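PDB 4ZNK: phage terminase large subunit from Thermus phage P7426, which probably serves as the ATP-driven motor that moves viral DNA into empty capsids and as the nuclease that cuts the genome, this chain being its N-terminal ATPase part. Local coordinates for residues P64-W69 with L148-L153; E155-P160 with T184-N189; G198-L203 with D218-H223. All blocks are in the same frame, centred on the assembly; numbering follows the deposited sequence. Where two conformers were deposited one is given.

Interaction 1: P64-W69 with L148-L153; sequences PGSQGW and LDFVIL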
loop_
_atom_site.group_PDB
_atom_site.type_symbol
_atom_site.label_atom_id
_atom_site.label_comp_id
_atom_site.label_asym_id
_atom_site.label_seq_id
_atom_site.Cartn_x
_atom_site.Cartn_y
_atom_site.Cartn_z
ATOM N N PRO A 64 18.183 -4.957 -3.776
ATOM C CA PRO A 64 18.648 -6.029 -2.892
ATOM C C PRO A 64 18.970 -5.538 -1.494
ATOM O O PRO A 64 19.689 -4.538 -1.323
ATOM C CB PRO A 64 19.910 -6.543 -3.595
ATOM C CG PRO A 64 19.673 -6.218 -5.062
ATOM C CD PRO A 64 18.914 -4.929 -5.057
ATOM N N GLY A 65 18.447 -6.257 -0.511
ATOM C CA GLY A 65 18.569 -5.884 0.882
ATOM C C GLY A 65 17.470 -4.966 1.400
ATOM O O GLY A 65 17.436 -4.666 2.590
ATOM N N SER A 66 16.566 -4.502 0.539
ATOM C CA SER A 66 15.467 -3.664 1.019
ATOM C C SER A 66 14.623 -4.414 2.065
ATOM O O SER A 66 14.364 -5.607 1.911
ATOM C CB SER A 66 14.566 -3.220 -0.135
ATOM O OG SER A 66 13.602 -2.295 0.339
ATOM N N GLN A 67 14.208 -3.698 3.112
ATOM C CA GLN A 67 13.339 -4.233 4.159
ATOM C C GLN A 67 12.089 -3.388 4.300
ATOM O O GLN A 67 12.140 -2.140 4.284
ATOM C CB GLN A 67 14.079 -4.290 5.499
ATOM C CG GLN A 67 15.359 -5.139 5.452
ATOM C CD GLN A 67 16.126 -5.050 6.743
ATOM O OE1 GLN A 67 16.767 -4.041 7.019
ATOM N NE2 GLN A 67 16.043 -6.092 7.554
ATOM N N GLY A 68 10.953 -4.057 4.445
ATOM C CA GLY A 68 9.719 -3.338 4.672
ATOM C C GLY A 68 8.674 -4.150 5.385
ATOM O O GLY A 68 8.832 -5.355 5.576
ATOM N N TRP A 69 7.605 -3.459 5.765
ATOM C CA TRP A 69 6.471 -4.033 6.452
ATOM C C TRP A 69 5.202 -3.686 5.732
ATOM O O TRP A 69 5.110 -2.607 5.141
ATOM C CB TRP A 69 6.311 -3.489 7.870
ATOM C CG TRP A 69 7.333 -3.879 8.881
ATOM C CD1 TRP A 69 8.314 -4.822 8.765
ATOM C CD2 TRP A 69 7.473 -3.310 10.183
ATOM N NE1 TRP A 69 9.055 -4.870 9.923
ATOM C CE2 TRP A 69 8.551 -3.961 10.813
ATOM C CE3 TRP A 69 6.791 -2.307 10.874
ATOM C CZ2 TRP A 69 8.967 -3.637 12.110
ATOM C CZ3 TRP A 69 7.198 -2.000 12.167
ATOM C CH2 TRP A 69 8.277 -2.661 12.764
ATOM N N LEU A 148 13.873 0.446 8.182
ATOM C CA LEU A 148 13.121 -0.014 7.012
ATOM C C LEU A 148 13.271 0.912 5.813
ATOM O O LEU A 148 13.441 2.107 5.964
ATOM C CB LEU A 148 11.617 -0.142 7.353
ATOM C CG LEU A 148 11.242 -1.144 8.433
ATOM C CD1 LEU A 148 9.736 -1.157 8.643
ATOM C CD2 LEU A 148 11.709 -2.525 8.088
ATOM N N ASP A 149 13.196 0.328 4.624
ATOM C CA ASP A 149 13.120 1.076 3.376
ATOM C C ASP A 149 11.706 1.513 3.030
ATOM O O ASP A 149 11.523 2.539 2.387
ATOM C CB ASP A 149 13.651 0.238 2.212
ATOM C CG ASP A 149 15.126 -0.044 2.330
ATOM O OD1 ASP A 149 15.901 0.698 1.706
ATOM O OD2 ASP A 149 15.498 -1.009 3.031
ATOM N N PHE A 150 10.711 0.724 3.408
ATOM C CA PHE A 150 9.342 1.056 3.036
ATOM C C PHE A 150 8.334 0.451 4.002
ATOM O O PHE A 150 8.600 -0.577 4.633
ATOM C CB PHE A 150 9.028 0.590 1.603
ATOM C CG PHE A 150 9.032 -0.943 1.414
ATOM C CD1 PHE A 150 7.845 -1.659 1.365
ATOM C CD2 PHE A 150 10.217 -1.636 1.248
ATOM C CE1 PHE A 150 7.850 -3.056 1.177
ATOM C CE2 PHE A 150 10.237 -3.024 1.045
ATOM C CZ PHE A 150 9.054 -3.732 1.014
ATOM N N VAL A 151 7.187 1.111 4.120
ATOM C CA VAL A 151 6.046 0.552 4.829
ATOM C C VAL A 151 4.787 0.757 4.003
ATOM O O VAL A 151 4.634 1.780 3.320
ATOM C CB VAL A 151 5.824 1.186 6.239
ATOM C CG1 VAL A 151 6.994 0.882 7.167
ATOM C CG2 VAL A 151 5.565 2.679 6.130
ATOM N N ILE A 152 3.910 -0.240 4.064
ATOM C CA ILE A 152 2.556 -0.153 3.540
ATOM C C ILE A 152 1.581 -0.231 4.708
ATOM O O ILE A 152 1.630 -1.177 5.491
ATOM C CB ILE A 152 2.253 -1.291 2.558
ATOM C CG1 ILE A 152 3.152 -1.209 1.327
ATOM C CG2 ILE A 152 0.784 -1.286 2.148
ATOM C CD1 ILE A 152 3.433 -2.563 0.762
ATOM N N LEU A 153 0.713 0.773 4.826
ATOM C CA LEU A 153 -0.375 0.761 5.815
ATOM C C LEU A 153 -1.681 0.445 5.117
ATOM O O LEU A 153 -2.168 1.253 4.317
ATOM C CB LEU A 153 -0.494 2.102 6.541
ATOM C CG LEU A 153 0.494 2.400 7.658
ATOM C CD1 LEU A 153 1.885 2.661 7.127
ATOM C CD2 LEU A 153 0.006 3.579 8.470
#

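Interaction 2: E155-P160 with T184-N189; sequences EAAMIP and TPKGLN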
loop_
_atom_site.group_PDB
_atom_site.type_symbol
_atom_site.label_atom_id
_atom_site.label_comp_id
_atom_site.label_asym_id
_atom_site.label_seq_id
_atom_site.Cartn_x
_atom_site.Cartn_y
_atom_site.Cartn_z
ATOM N N GLU A 155 -5.736 -0.485 5.106
ATOM C CA GLU A 155 -6.882 -0.006 5.898
ATOM C C GLU A 155 -6.414 1.058 6.887
ATOM O O GLU A 155 -6.784 1.044 8.068
ATOM C CB GLU A 155 -7.558 -1.154 6.661
ATOM C CG GLU A 155 -8.253 -2.189 5.800
ATOM C CD GLU A 155 -9.202 -3.066 6.616
ATOM O OE1 GLU A 155 -8.738 -3.764 7.549
ATOM O OE2 GLU A 155 -10.421 -3.036 6.336
ATOM N N ALA A 156 -5.597 1.987 6.403
ATOM C CA ALA A 156 -4.969 2.983 7.265
ATOM C C ALA A 156 -5.928 3.840 8.067
ATOM O O ALA A 156 -5.572 4.317 9.133
ATOM C CB ALA A 156 -4.070 3.890 6.434
ATOM N N ALA A 157 -7.137 4.062 7.560
ATOM C CA ALA A 157 -8.080 4.915 8.260
ATOM C C ALA A 157 -8.564 4.239 9.555
ATOM O O ALA A 157 -9.170 4.899 10.394
ATOM C CB ALA A 157 -9.262 5.281 7.347
ATOM N N MET A 158 -8.293 2.936 9.692
ATOM C CA MET A 158 -8.644 2.178 10.893
ATOM C C MET A 158 -7.439 1.956 11.814
ATOM O O MET A 158 -7.566 1.356 12.871
ATOM C CB MET A 158 -9.243 0.825 10.514
ATOM C CG MET A 158 -10.491 0.926 9.649
ATOM S SD MET A 158 -11.260 -0.676 9.319
ATOM C CE MET A 158 -12.079 -0.973 10.885
ATOM N N ILE A 159 -6.268 2.416 11.400
ATOM C CA ILE A 159 -5.086 2.365 12.240
ATOM C C ILE A 159 -4.992 3.654 13.068
ATOM O O ILE A 159 -5.113 4.750 12.504
ATOM C CB ILE A 159 -3.788 2.200 11.391
ATOM C CG1 ILE A 159 -3.812 0.844 10.680
ATOM C CG2 ILE A 159 -2.540 2.352 12.276
ATOM C CD1 ILE A 159 -2.710 0.645 9.637
ATOM N N PRO A 160 -4.759 3.537 14.394
ATOM C CA PRO A 160 -4.637 4.753 15.210
ATOM C C PRO A 160 -3.445 5.587 14.785
ATOM O O PRO A 160 -2.394 5.032 14.441
ATOM C CB PRO A 160 -4.451 4.219 16.639
ATOM C CG PRO A 160 -4.907 2.805 16.594
ATOM C CD PRO A 160 -4.600 2.321 15.217
ATOM N N THR A 184 -9.969 2.701 2.403
ATOM C CA THR A 184 -11.252 3.360 2.237
ATOM C C THR A 184 -11.369 4.315 3.423
ATOM O O THR A 184 -10.884 4.008 4.501
ATOM C CB THR A 184 -12.419 2.364 2.218
ATOM O OG1 THR A 184 -12.371 1.558 3.397
ATOM C CG2 THR A 184 -12.319 1.454 1.009
ATOM N N PRO A 185 -11.984 5.479 3.222
ATOM C CA PRO A 185 -12.022 6.491 4.277
ATOM C C PRO A 185 -12.941 6.133 5.440
ATOM O O PRO A 185 -13.855 5.313 5.304
ATOM C CB PRO A 185 -12.518 7.737 3.538
ATOM C CG PRO A 185 -13.286 7.240 2.407
ATOM C CD PRO A 185 -12.677 5.927 2.007
ATOM N N LYS A 186 -12.648 6.724 6.595
ATOM C CA LYS A 186 -13.439 6.542 7.798
ATOM C C LYS A 186 -13.650 7.905 8.449
ATOM O O LYS A 186 -13.320 8.115 9.608
ATOM C CB LYS A 186 -12.745 5.576 8.762
ATOM C CG LYS A 186 -12.570 4.170 8.213
ATOM C CD LYS A 186 -13.896 3.391 8.209
ATOM C CE LYS A 186 -13.807 2.109 7.364
ATOM N NZ LYS A 186 -13.485 2.445 5.913
ATOM N N GLY A 187 -14.169 8.847 7.681
ATOM C CA GLY A 187 -14.481 10.147 8.228
ATOM C C GLY A 187 -13.304 11.079 8.182
ATOM O O GLY A 187 -12.314 10.841 7.484
ATOM N N LEU A 188 -13.405 12.162 8.936
ATOM C CA LEU A 188 -12.409 13.218 8.840
ATOM C C LEU A 188 -11.294 13.056 9.876
ATOM O O LEU A 188 -11.032 13.956 10.672
ATOM C CB LEU A 188 -13.123 14.566 8.969
ATOM C CG LEU A 188 -13.643 15.210 7.672
ATOM C CD1 LEU A 188 -13.862 14.250 6.498
ATOM C CD2 LEU A 188 -14.876 15.968 7.961
ATOM N N ASN A 189 -10.625 11.907 9.848
ATOM C CA ASN A 189 -9.606 11.587 10.829
ATOM C C ASN A 189 -8.203 11.813 10.228
ATOM O O ASN A 189 -8.066 12.557 9.256
ATOM C CB ASN A 189 -9.810 10.159 11.358
ATOM C CG ASN A 189 -9.434 9.055 10.349
ATOM O OD1 ASN A 189 -9.265 9.277 9.155
ATOM N ND2 ASN A 189 -9.339 7.844 10.856
#

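Interaction 3: G198-L203 with D218-H223; sequences GWRGGL and DFESFH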
loop_
_atom_site.group_PDB
_atom_site.type_symbol
_atom_site.label_atom_id
_atom_site.label_comp_id
_atom_site.label_asym_id
_atom_site.label_seq_id
_atom_site.Cartn_x
_atom_site.Cartn_y
_atom_site.Cartn_z
ATOM N N GLY A 198 -1.450 15.810 0.339
ATOM C CA GLY A 198 -0.949 15.380 -0.956
ATOM C C GLY A 198 -1.929 15.639 -2.091
ATOM O O GLY A 198 -1.650 15.333 -3.239
ATOM N N TRP A 199 -3.084 16.217 -1.787
ATOM C CA TRP A 199 -4.117 16.379 -2.806
ATOM C C TRP A 199 -3.953 17.656 -3.621
ATOM O O TRP A 199 -4.165 18.767 -3.113
ATOM C CB TRP A 199 -5.515 16.380 -2.173
ATOM C CG TRP A 199 -6.561 16.543 -3.216
ATOM C CD1 TRP A 199 -7.375 17.627 -3.412
ATOM C CD2 TRP A 199 -6.885 15.607 -4.247
ATOM N NE1 TRP A 199 -8.190 17.410 -4.495
ATOM C CE2 TRP A 199 -7.914 16.173 -5.017
ATOM C CE3 TRP A 199 -6.412 14.335 -4.583
ATOM C CZ2 TRP A 199 -8.475 15.514 -6.099
ATOM C CZ3 TRP A 199 -6.957 13.694 -5.644
ATOM C CH2 TRP A 199 -7.982 14.279 -6.400
ATOM N N ARG A 200 -3.619 17.477 -4.894
ATOM C CA ARG A 200 -3.407 18.585 -5.821
ATOM C C ARG A 200 -4.414 18.593 -6.960
ATOM O O ARG A 200 -4.210 19.262 -7.957
ATOM C CB ARG A 200 -1.996 18.518 -6.389
ATOM C CG ARG A 200 -0.965 18.827 -5.347
ATOM C CD ARG A 200 0.473 18.777 -5.884
ATOM N NE ARG A 200 1.365 18.949 -4.748
ATOM C CZ ARG A 200 1.717 17.957 -3.942
ATOM N NH1 ARG A 200 1.284 16.716 -4.179
ATOM N NH2 ARG A 200 2.503 18.201 -2.908
ATOM N N GLY A 201 -5.510 17.862 -6.808
ATOM C CA GLY A 201 -6.458 17.713 -7.893
ATOM C C GLY A 201 -7.547 18.771 -7.890
ATOM O O GLY A 201 -8.433 18.733 -8.734
ATOM N N GLY A 202 -7.488 19.710 -6.949
ATOM C CA GLY A 202 -8.486 20.768 -6.870
ATOM C C GLY A 202 -9.813 20.342 -6.264
ATOM O O GLY A 202 -9.974 19.213 -5.788
ATOM N N LEU A 203 -10.773 21.265 -6.260
ATOM C CA LEU A 203 -12.101 20.991 -5.720
ATOM C C LEU A 203 -12.710 19.729 -6.338
ATOM O O LEU A 203 -12.759 19.590 -7.554
ATOM C CB LEU A 203 -13.011 22.191 -5.963
ATOM C CG LEU A 203 -14.437 22.082 -5.445
ATOM C CD1 LEU A 203 -14.474 21.997 -3.929
ATOM C CD2 LEU A 203 -15.208 23.291 -5.944
ATOM N N ASP A 218 6.454 16.375 0.053
ATOM C CA ASP A 218 6.747 14.938 0.088
ATOM C C ASP A 218 5.490 14.057 -0.024
ATOM O O ASP A 218 5.572 12.827 0.031
ATOM C CB ASP A 218 7.487 14.601 1.380
ATOM C CG ASP A 218 8.917 15.108 1.371
ATOM O OD1 ASP A 218 9.588 14.944 0.326
ATOM O OD2 ASP A 218 9.354 15.673 2.394
ATOM N N PHE A 219 4.341 14.704 -0.160
ATOM C CA PHE A 219 3.055 14.008 -0.193
ATOM C C PHE A 219 2.405 14.033 -1.574
ATOM O O PHE A 219 2.393 15.060 -2.256
ATOM C CB PHE A 219 2.094 14.629 0.805
ATOM C CG PHE A 219 2.388 14.301 2.248
ATOM C CD1 PHE A 219 1.515 13.502 2.975
ATOM C CD2 PHE A 219 3.499 14.819 2.885
ATOM C CE1 PHE A 219 1.762 13.209 4.301
ATOM C CE2 PHE A 219 3.758 14.529 4.209
ATOM C CZ PHE A 219 2.887 13.725 4.922
ATOM N N GLU A 220 1.845 12.900 -1.979
ATOM C CA GLU A 220 1.016 12.848 -3.165
ATOM C C GLU A 220 -0.173 11.927 -2.912
ATOM O O GLU A 220 -0.006 10.809 -2.413
ATOM C CB GLU A 220 1.808 12.377 -4.367
ATOM C CG GLU A 220 1.017 12.471 -5.640
ATOM C CD GLU A 220 1.830 12.198 -6.907
ATOM O OE1 GLU A 220 3.062 11.990 -6.829
ATOM O OE2 GLU A 220 1.209 12.178 -7.991
ATOM N N SER A 221 -1.360 12.414 -3.256
ATOM C CA SER A 221 -2.623 11.714 -2.975
ATOM C C SER A 221 -3.410 11.325 -4.224
ATOM O O SER A 221 -3.394 12.029 -5.235
ATOM C CB SER A 221 -3.495 12.583 -2.090
ATOM O OG SER A 221 -2.858 12.778 -0.842
ATOM N N PHE A 222 -4.103 10.193 -4.122
ATOM C CA PHE A 222 -4.819 9.583 -5.219
ATOM C C PHE A 222 -6.224 9.249 -4.742
ATOM O O PHE A 222 -6.405 8.782 -3.604
ATOM C CB PHE A 222 -4.107 8.330 -5.679
ATOM C CG PHE A 222 -2.642 8.535 -5.857
ATOM C CD1 PHE A 222 -2.123 8.841 -7.092
ATOM C CD2 PHE A 222 -1.789 8.488 -4.757
ATOM C CE1 PHE A 222 -0.764 9.053 -7.246
ATOM C CE2 PHE A 222 -0.434 8.705 -4.910
ATOM C CZ PHE A 222 0.071 8.981 -6.160
ATOM N N HIS A 223 -7.204 9.444 -5.608
ATOM C CA HIS A 223 -8.600 9.230 -5.215
ATOM C C HIS A 223 -9.417 8.618 -6.335
ATOM O O HIS A 223 -9.312 9.026 -7.479
ATOM C CB HIS A 223 -9.219 10.545 -4.788
ATOM C CG HIS A 223 -10.618 10.421 -4.286
ATOM N ND1 HIS A 223 -11.713 10.754 -5.052
ATOM C CD2 HIS A 223 -11.104 10.012 -3.088
ATOM C CE1 HIS A 223 -12.816 10.560 -4.346
ATOM N NE2 HIS A 223 -12.474 10.111 -3.152
HETATM O O HOH W 1 -3.236 14.808 -6.221
#

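Interaction 1: P64-W69 with L148-L153
W69 and L148 cross at about a right angle where two parallel strands of the P-loop ATPase sheet, 67-72 and 150-154, start side by side; the second carries the predicted Walker B motif. L148 CD1 stands 3.6 Å from the centroid of the five-membered ring of W69, over one face, a CH-pi contact. L148 puts CG beside its backbone N and then runs extended, which carries CD1 over the indole while CD2 rests near Q67 CB. On the other side of the sheet, F150 holds CG between its backbone N and carbonyl carbon (chi1 66°), and this lays its ring flat over the neighbouring glycine: G68 CA lies 3.7 Å from the F150 centroid, almost on the ring normal. S66 OG comes to the edge of the same ring, in its plane, and is hydrogen-bonded to E59 of helix 48-62. The backbone ladder includes W69 N to F150 O and the straighter I152 N to W69 O, 2.9 Å. At the start of the pair Q67 O accepts D149 N at 2.7 Å and, weakly, F150 N. The D149 carboxylate is shared: R175 forms a salt bridge to OD2 and R63 one to OD1, charges that would probably favour its ionised form. Its OD2 also accepts Q67 N at 3.0 Å, in a nearly straight bond (N-H...O 165°) that arrives on the anti side, tilted out of the carboxylate plane.

Interaction 2: E155-P160 with T184-N189
With chi1 at 73°, N189 sets its amide between its own backbone N and carbonyl carbon, turned toward A157, while K186 folds at chi2 (-75°) and chi4 so that its chain passes A157 and its ammonium curls back over its own loop. N189 ND2 gives a hydrogen bond of 3.0 Å to A157 O, in the carbonyl plane and on a lone pair; the acceptor lies close to the amide plane, although the N-H...O angle is only 137°. The other end of that amide, OD1, caps F191 N at the start of helix 190-198, so both ends fix its rotation. A157 CB meets K186 CG at 3.6 Å and T184 O at 3.5 Å; in the conformer given, M158 CG lies loosely beside the lysine, 4.1 Å from K186 CG. K186 NZ reaches P185 O at 3.0 Å from above the carbonyl plane, and E252 forms a salt bridge with it. These loops follow adjacent parallel strands at the C-terminal ends where P-loop ATPases bind nucleotide; E155, the predicted catalytic glutamate, opens the first. The contact thus joins them by one hydrogen bond from the N189 side-chain amide and by aliphatic surface, with the lysine charge answered by E252 and backbone carbonyls.

Interaction 3: G198-L203 with D218-H223
The W199 indole has G201 N over one face, 3.4 Å above the ring centre, and G202 O at its edge in the ring plane, where NE1 donates to it at 2.8 Å and a nearly straight 170°; the F195 ring also meets it, the planes about 20° apart. The loop after helix 190-198 therefore wraps around its own tryptophan and packs along 219-224, an edge strand of the P-loop ATPase sheet. The W199 side chain swings out opposite its backbone N (chi1 -180°), which brings CZ3 of the six-membered ring to 4.0 Å from H223 CB; the two side chains meet obliquely. The second flat group, the guanidinium of R200, takes F219 O at its edge. NH1 binds that oxygen at 2.8 Å, with the acceptor in the guanidinium plane and the donor in the carbonyl plane, and NH2 adds a weak bond. R200 is extended from CG to NE, which spans the distance from the loop to the strand. Between these groups the backbones come close at G198. Its carbonyl accepts S221 N at 2.9 Å, from well above the carbonyl plane, and S221 OG packs tightly on the glycine, 3.2 Å from G198 CA. A water bridges loop and strand, donating to S221 O and accepting from R200 N. S221 OG is hydrogen-bonded to F195 O of helix 190-198. Strand 219-224 pairs its backbone with strand 37-42, F222 packs on helix 25-32, and F219 lies against F194 and M197 of helix 190-198.

The three contacts follow one another along the chain within the same ATPase fold. Interaction 1 is the core contact, a buried strand pair inside the sheet; interaction 3 reaches the same sheet at its outermost strand 219-224 and is only partly buried. Interaction 2, also partly buried, lies beyond the strand ends and touches interaction 1 through L153 CB and I159 CD1, 4.1 Å apart. Strand 150-154 runs into its first loop, and helix 190-198 connects its second loop to interaction 3. Chemistry changes with place: a parallel backbone ladder and CH-pi packing in the core, one side-chain-to-backbone hydrogen bond between loops, then arginine, water and backbone bonds at the sheet margin.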